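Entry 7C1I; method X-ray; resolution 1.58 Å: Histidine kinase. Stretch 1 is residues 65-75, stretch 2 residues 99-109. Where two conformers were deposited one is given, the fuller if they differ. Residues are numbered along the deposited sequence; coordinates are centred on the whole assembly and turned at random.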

ATOM      1  N   ASN A  65      24.545  -0.559   8.909  1.00 16.84           N
ATOM      2  CA  ASN A  65      25.899  -0.714   8.308  1.00 17.47           C
ATOM      3  C   ASN A  65      25.937   0.169   7.056  1.00 21.55           C
ATOM      4  O   ASN A  65      27.006   0.636   6.611  1.00 19.55           O
ATOM      5  CB  ASN A  65      26.248  -2.144   7.888  1.00 17.97           C
ATOM      6  CG  ASN A  65      26.421  -3.200   8.959  1.00 22.79           C
ATOM      7  OD1 ASN A  65      26.609  -2.725  10.077  1.00 22.10           O
ATOM      8  ND2 ASN A  65      26.450  -4.465   8.570  1.00 27.13           N
ATOM      9  N   MET A  66      24.806   0.290   6.355  1.00 16.09           N
ATOM     10  CA  MET A  66      24.703   1.110   5.118  1.00 18.21           C
ATOM     11  C   MET A  66      24.085   2.493   5.354  1.00 17.07           C
ATOM     12  O   MET A  66      23.721   3.124   4.339  1.00 18.96           O
ATOM     13  CB  MET A  66      23.926   0.325   4.058  1.00 17.53           C
ATOM     14  CG  MET A  66      24.509  -0.963   3.512  1.00 19.19           C
ATOM     15  SD  MET A  66      26.194  -0.737   2.882  1.00 22.24           S
ATOM     16  CE  MET A  66      25.774   0.132   1.372  1.00 20.27           C
ATOM     17  N   GLY A  67      23.952   3.054   6.561  1.00 15.76           N
ATOM     18  CA  GLY A  67      23.532   4.425   6.903  1.00 18.19           C
ATOM     19  C   GLY A  67      22.053   4.633   6.617  1.00 17.47           C
ATOM     20  O   GLY A  67      21.661   5.799   6.820  1.00 19.23           O
ATOM     21  N   ALA A  68      21.344   3.500   6.580  1.00 16.09           N
ATOM     22  CA  ALA A  68      19.879   3.609   6.378  1.00 16.20           C
ATOM     23  C   ALA A  68      19.234   3.698   7.765  1.00 15.74           C
ATOM     24  O   ALA A  68      18.659   2.694   8.235  1.00 16.35           O
ATOM     25  CB  ALA A  68      19.308   2.522   5.504  1.00 13.20           C
ATOM     26  N   VAL A  69      19.363   4.781   8.538  0.68 15.75           N
ATOM     27  CA  VAL A  69      19.110   4.878  10.007  0.68 17.15           C
ATOM     28  C   VAL A  69      17.613   4.950  10.334  0.68 16.93           C
ATOM     29  O   VAL A  69      17.113   4.561  11.411  0.68 15.16           O
ATOM     30  CB  VAL A  69      19.920   6.027  10.639  0.68 17.94           C
ATOM     31  CG1 VAL A  69      21.408   5.757  10.476  0.68 18.63           C
ATOM     32  CG2 VAL A  69      19.586   7.374  10.017  0.68 20.48           C
ATOM     33  N   LEU A  70      16.791   5.431   9.396  1.00 19.31           N
ATOM     34  CA  LEU A  70      15.335   5.462   9.705  1.00 19.01           C
ATOM     35  C   LEU A  70      14.833   4.025   9.525  1.00 17.77           C
ATOM     36  O   LEU A  70      14.032   3.540  10.346  1.00 18.58           O
ATOM     37  CB  LEU A  70      14.545   6.431   8.820  1.00 21.23           C
ATOM     38  CG  LEU A  70      14.952   7.891   9.005  1.00 27.55           C
ATOM     39  CD1 LEU A  70      13.933   8.748   8.270  1.00 26.15           C
ATOM     40  CD2 LEU A  70      14.962   8.321  10.464  1.00 29.19           C
ATOM     41  N   LEU A  71      15.282   3.332   8.474  1.00 15.63           N
ATOM     42  CA  LEU A  71      14.941   1.910   8.202  1.00 15.45           C
ATOM     43  C   LEU A  71      15.384   1.090   9.417  1.00 17.14           C
ATOM     44  O   LEU A  71      14.605   0.245   9.891  1.00 15.26           O
ATOM     45  CB  LEU A  71      15.570   1.506   6.866  1.00 15.21           C
ATOM     46  CG  LEU A  71      15.314   0.053   6.473  1.00 12.18           C
ATOM     47  CD1 LEU A  71      13.832  -0.291   6.394  1.00 15.55           C
ATOM     48  CD2 LEU A  71      15.978  -0.200   5.131  1.00 16.41           C
ATOM     49  N   ALA A  72      16.604   1.362   9.892  1.00 15.00           N
ATOM     50  CA  ALA A  72      17.095   0.547  11.029  1.00 16.12           C
ATOM     51  C   ALA A  72      16.219   0.789  12.265  1.00 17.19           C
ATOM     52  O   ALA A  72      15.991  -0.204  12.986  1.00 16.89           O
ATOM     53  CB  ALA A  72      18.523   0.961  11.288  1.00 15.74           C
ATOM     54  N   GLY A  73      15.661   1.992  12.430  1.00 17.51           N
ATOM     55  CA  GLY A  73      14.783   2.368  13.556  1.00 17.87           C
ATOM     56  C   GLY A  73      13.501   1.553  13.518  1.00 20.65           C
ATOM     57  O   GLY A  73      13.066   0.936  14.510  1.00 19.15           O
ATOM     58  N   TYR A  74      12.937   1.390  12.318  1.00 16.97           N
ATOM     59  CA  TYR A  74      11.690   0.586  12.218  1.00 17.18           C
ATOM     60  C   TYR A  74      12.048  -0.872  12.523  1.00 16.94           C
ATOM     61  O   TYR A  74      11.246  -1.627  13.105  1.00 17.50           O
ATOM     62  CB  TYR A  74      11.078   0.626  10.815  1.00 19.09           C
ATOM     63  CG  TYR A  74      10.668   2.025  10.429  1.00 18.03           C
ATOM     64  CD1 TYR A  74       9.792   2.760  11.210  1.00 22.37           C
ATOM     65  CD2 TYR A  74      10.975   2.538   9.179  1.00 21.57           C
ATOM     66  CE1 TYR A  74       9.507   4.080  10.905  1.00 25.37           C
ATOM     67  CE2 TYR A  74      10.585   3.813   8.805  1.00 24.00           C
ATOM     68  CZ  TYR A  74       9.790   4.573   9.644  1.00 28.20           C
ATOM     69  OH  TYR A  74       9.436   5.855   9.336  1.00 30.99           O
ATOM     70  N   CYS A  75      13.176  -1.357  11.996  1.00 15.25           N
ATOM     71  CA  CYS A  75      13.578  -2.764  12.265  1.00 14.74           C
ATOM     72  C   CYS A  75      13.703  -2.940  13.783  1.00 16.93           C
ATOM     73  O   CYS A  75      13.292  -4.006  14.282  1.00 16.76           O
ATOM     74  CB  CYS A  75      14.944  -3.045  11.653  1.00 16.09           C
ATOM     75  SG  CYS A  75      14.917  -3.108   9.842  1.00 18.29           S
ATOM     76  N   ARG A  99       8.164   1.154   2.719  0.54 12.12           N
ATOM     77  CA  ARG A  99       8.142   2.503   2.094  0.54 13.94           C
ATOM     78  C   ARG A  99       9.532   3.131   2.254  0.54 14.01           C
ATOM     79  O   ARG A  99       9.981   3.639   1.209  0.54 10.83           O
ATOM     80  CB  ARG A  99       6.942   3.316   2.590  0.54 15.00           C
ATOM     81  CG  ARG A  99       5.607   2.661   2.269  0.54 19.29           C
ATOM     82  CD  ARG A  99       5.319   2.091   0.893  0.54 18.73           C
ATOM     83  NE  ARG A  99       3.967   1.551   0.890  0.54 25.27           N
ATOM     84  CZ  ARG A  99       3.191   1.309  -0.160  0.54 35.27           C
ATOM     85  NH1 ARG A  99       3.581   1.623  -1.384  0.54 29.43           N
ATOM     86  NH2 ARG A  99       2.019   0.736   0.046  0.54 30.87           N
ATOM     87  N   GLU A 100      10.159   2.957   3.424  1.00 13.17           N
ATOM     88  CA  GLU A 100      11.477   3.587   3.702  1.00 12.56           C
ATOM     89  C   GLU A 100      12.549   2.927   2.829  1.00 13.91           C
ATOM     90  O   GLU A 100      13.436   3.593   2.250  1.00 12.89           O
ATOM     91  CB  GLU A 100      11.825   3.426   5.183  1.00 15.21           C
ATOM     92  CG  GLU A 100      13.105   4.182   5.486  1.00 15.81           C
ATOM     93  CD  GLU A 100      13.114   5.687   5.271  1.00 21.74           C
ATOM     94  OE1 GLU A 100      12.067   6.366   5.289  1.00 20.29           O
ATOM     95  OE2 GLU A 100      14.261   6.174   5.210  1.00 21.80           O
ATOM     96  N   PHE A 101      12.530   1.591   2.776  1.00 13.66           N
ATOM     97  CA  PHE A 101      13.437   0.792   1.912  1.00 13.72           C
ATOM     98  C   PHE A 101      13.308   1.292   0.469  1.00 14.07           C
ATOM     99  O   PHE A 101      14.294   1.442  -0.274  1.00 13.64           O
ATOM    100  CB  PHE A 101      13.252  -0.726   1.998  1.00 13.31           C
ATOM    101  CG  PHE A 101      14.160  -1.407   1.006  1.00 12.89           C
ATOM    102  CD1 PHE A 101      15.538  -1.408   1.145  1.00 15.21           C
ATOM    103  CD2 PHE A 101      13.642  -2.005  -0.130  1.00 11.64           C
ATOM    104  CE1 PHE A 101      16.307  -2.002   0.156  1.00 14.76           C
ATOM    105  CE2 PHE A 101      14.396  -2.641  -1.102  1.00 14.83           C
ATOM    106  CZ  PHE A 101      15.760  -2.663  -0.919  1.00 14.20           C
ATOM    107  N   ALA A 102      12.102   1.616  -0.006  1.00 12.75           N
ATOM    108  CA  ALA A 102      11.950   2.023  -1.424  1.00 11.51           C
ATOM    109  C   ALA A 102      12.776   3.294  -1.644  1.00 14.27           C
ATOM    110  O   ALA A 102      13.310   3.463  -2.759  1.00 13.34           O
ATOM    111  CB  ALA A 102      10.498   2.279  -1.746  1.00 14.41           C
ATOM    112  N   ILE A 103      12.854   4.164  -0.636  1.00 11.64           N
ATOM    113  CA  ILE A 103      13.653   5.419  -0.770  1.00 11.99           C
ATOM    114  C   ILE A 103      15.130   5.025  -0.851  1.00 14.85           C
ATOM    115  O   ILE A 103      15.862   5.562  -1.703  1.00 14.60           O
ATOM    116  CB  ILE A 103      13.375   6.425   0.363  1.00 13.01           C
ATOM    117  CG1 ILE A 103      11.897   6.821   0.400  1.00 14.49           C
ATOM    118  CG2 ILE A 103      14.360   7.582   0.291  1.00 16.63           C
ATOM    119  CD1 ILE A 103      11.553   7.686   1.588  1.00 15.57           C
ATOM    120  N   VAL A 104      15.579   4.267   0.155  1.00 13.43           N
ATOM    121  CA  VAL A 104      17.023   3.882   0.137  1.00 14.28           C
ATOM    122  C   VAL A 104      17.329   3.199  -1.199  1.00 14.44           C
ATOM    123  O   VAL A 104      18.385   3.458  -1.814  1.00 15.03           O
ATOM    124  CB  VAL A 104      17.286   2.909   1.303  1.00 13.84           C
ATOM    125  CG1 VAL A 104      18.715   2.406   1.154  1.00 16.60           C
ATOM    126  CG2 VAL A 104      17.061   3.735   2.560  1.00 16.22           C
ATOM    127  N   ARG A 105      16.479   2.312  -1.726  1.00 12.61           N
ATOM    128  CA  ARG A 105      16.669   1.544  -2.985  1.00 13.11           C
ATOM    129  C   ARG A 105      16.916   2.574  -4.094  1.00 14.74           C
ATOM    130  O   ARG A 105      17.879   2.361  -4.856  1.00 15.01           O
ATOM    131  CB  ARG A 105      15.483   0.604  -3.223  1.00 14.43           C
ATOM    132  CG  ARG A 105      15.818  -0.305  -4.397  1.00 15.16           C
ATOM    133  CD  ARG A 105      14.620  -1.196  -4.667  1.00 14.77           C
ATOM    134  NE  ARG A 105      14.862  -2.253  -5.635  1.00 15.61           N
ATOM    135  CZ  ARG A 105      15.088  -2.166  -6.940  1.00 16.90           C
ATOM    136  NH1 ARG A 105      15.073  -0.973  -7.508  1.00 16.03           N
ATOM    137  NH2 ARG A 105      15.372  -3.248  -7.642  1.00 19.41           N
ATOM    138  N   ILE A 106      15.990   3.513  -4.312  1.00 14.97           N
ATOM    139  CA  ILE A 106      16.152   4.344  -5.542  1.00 14.16           C
ATOM    140  C   ILE A 106      17.420   5.186  -5.363  1.00 15.25           C
ATOM    141  O   ILE A 106      18.096   5.438  -6.381  1.00 15.86           O
ATOM    142  CB  ILE A 106      14.873   5.157  -5.828  1.00 13.18           C
ATOM    143  CG1 ILE A 106      15.078   5.960  -7.116  1.00 17.17           C
ATOM    144  CG2 ILE A 106      14.588   6.214  -4.777  1.00 13.16           C
ATOM    145  CD1 ILE A 106      15.287   5.176  -8.386  1.00 21.05           C
ATOM    146  N   LEU A 107      17.742   5.669  -4.159  1.00 13.24           N
ATOM    147  CA  LEU A 107      18.965   6.491  -3.960  1.00 13.15           C
ATOM    148  C   LEU A 107      20.151   5.571  -4.269  1.00 15.76           C
ATOM    149  O   LEU A 107      21.137   6.055  -4.861  1.00 15.93           O
ATOM    150  CB  LEU A 107      19.056   7.058  -2.541  1.00 14.33           C
ATOM    151  CG  LEU A 107      17.949   8.059  -2.214  1.00 17.97           C
ATOM    152  CD1 LEU A 107      18.002   8.443  -0.743  1.00 18.31           C
ATOM    153  CD2 LEU A 107      18.168   9.261  -3.120  1.00 21.92           C
ATOM    154  N   PHE A 108      20.136   4.303  -3.847  1.00 13.19           N
ATOM    155  CA  PHE A 108      21.309   3.446  -4.160  1.00 14.21           C
ATOM    156  C   PHE A 108      21.356   3.111  -5.655  1.00 17.21           C
ATOM    157  O   PHE A 108      22.472   3.039  -6.211  1.00 17.82           O
ATOM    158  CB  PHE A 108      21.270   2.168  -3.318  1.00 14.36           C
ATOM    159  CG  PHE A 108      21.734   2.352  -1.895  1.00 13.75           C
ATOM    160  CD1 PHE A 108      21.943   3.571  -1.270  1.00 13.84           C
ATOM    161  CD2 PHE A 108      21.866   1.184  -1.161  1.00 15.13           C
ATOM    162  CE1 PHE A 108      22.413   3.733   0.023  1.00 16.48           C
ATOM    163  CE2 PHE A 108      22.334   1.335   0.135  1.00 14.21           C
ATOM    164  CZ  PHE A 108      22.560   2.557   0.723  1.00 13.77           C
ATOM    165  N   LYS A 109      20.231   2.921  -6.350  1.00 16.75           N
ATOM    166  CA  LYS A 109      20.260   2.599  -7.802  1.00 15.88           C
ATOM    167  C   LYS A 109      20.777   3.846  -8.528  1.00 19.15           C
ATOM    168  O   LYS A 109      21.600   3.692  -9.456  1.00 19.69           O
ATOM    169  CB  LYS A 109      18.824   2.318  -8.254  1.00 19.06           C
ATOM    170  CG  LYS A 109      18.315   0.973  -7.753  1.00 22.66           C
ATOM    171  CD  LYS A 109      18.880  -0.153  -8.592  1.00 23.00           C
ATOM    172  CE  LYS A 109      18.585  -1.558  -8.113  1.00 33.81           C
ATOM    173  NZ  LYS A 109      19.095  -2.497  -9.140  1.00 32.40           N
TER
HETATM  174  O   HOH W   1      16.514   4.924   6.257  1.00 16.97           O
HETATM  175  O   HOH W   2      10.786   7.290   7.729  1.00 36.86           O

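Helix 69-75 and helix 99-109 run roughly antiparallel, their N-to-C directions 153° apart and their axes 9.4 Å apart at closest approach. The backbones come nearest at L71 and E100, whose CA atoms lie 5.9 Å apart. No direct hydrogen bond crosses the interface; apolar contacts and two waters join the stretches.

E100 covers the most surface. Its aliphatic portion packs against L71, with CG of E100 3.8 Å from N of L71, while CB lies 3.8 Å from CE2 of Y74, at the edge of the tyrosine ring. The carboxylate is served by water. Water 1 donates to OE2 of E100 (2.8 Å) and accepts from N of L71 (3.0 Å), an amide in the first turn of its helix, where no preceding turn supplies a carbonyl. Water 2 donates to OE1 of E100 (2.9 Å) and lies 2.5 Å from OH of Y74, to which it is also hydrogen-bonded. Through the two waters, the carboxylate is thus linked to a backbone amide in the first turn and to the hydroxyl of Y74.

L71, buried and in the t, p rotamer, also brings CD2 to 4.2 Å from CB of F101. Toward the other end of the contact, A68 CB meets V104 CG2 at 3.9 Å, and F108 packs against M66: CE2 of F108 lies 3.8 Å from CE of M66, and its CZ approaches O of M66 edge-on at 3.8 Å.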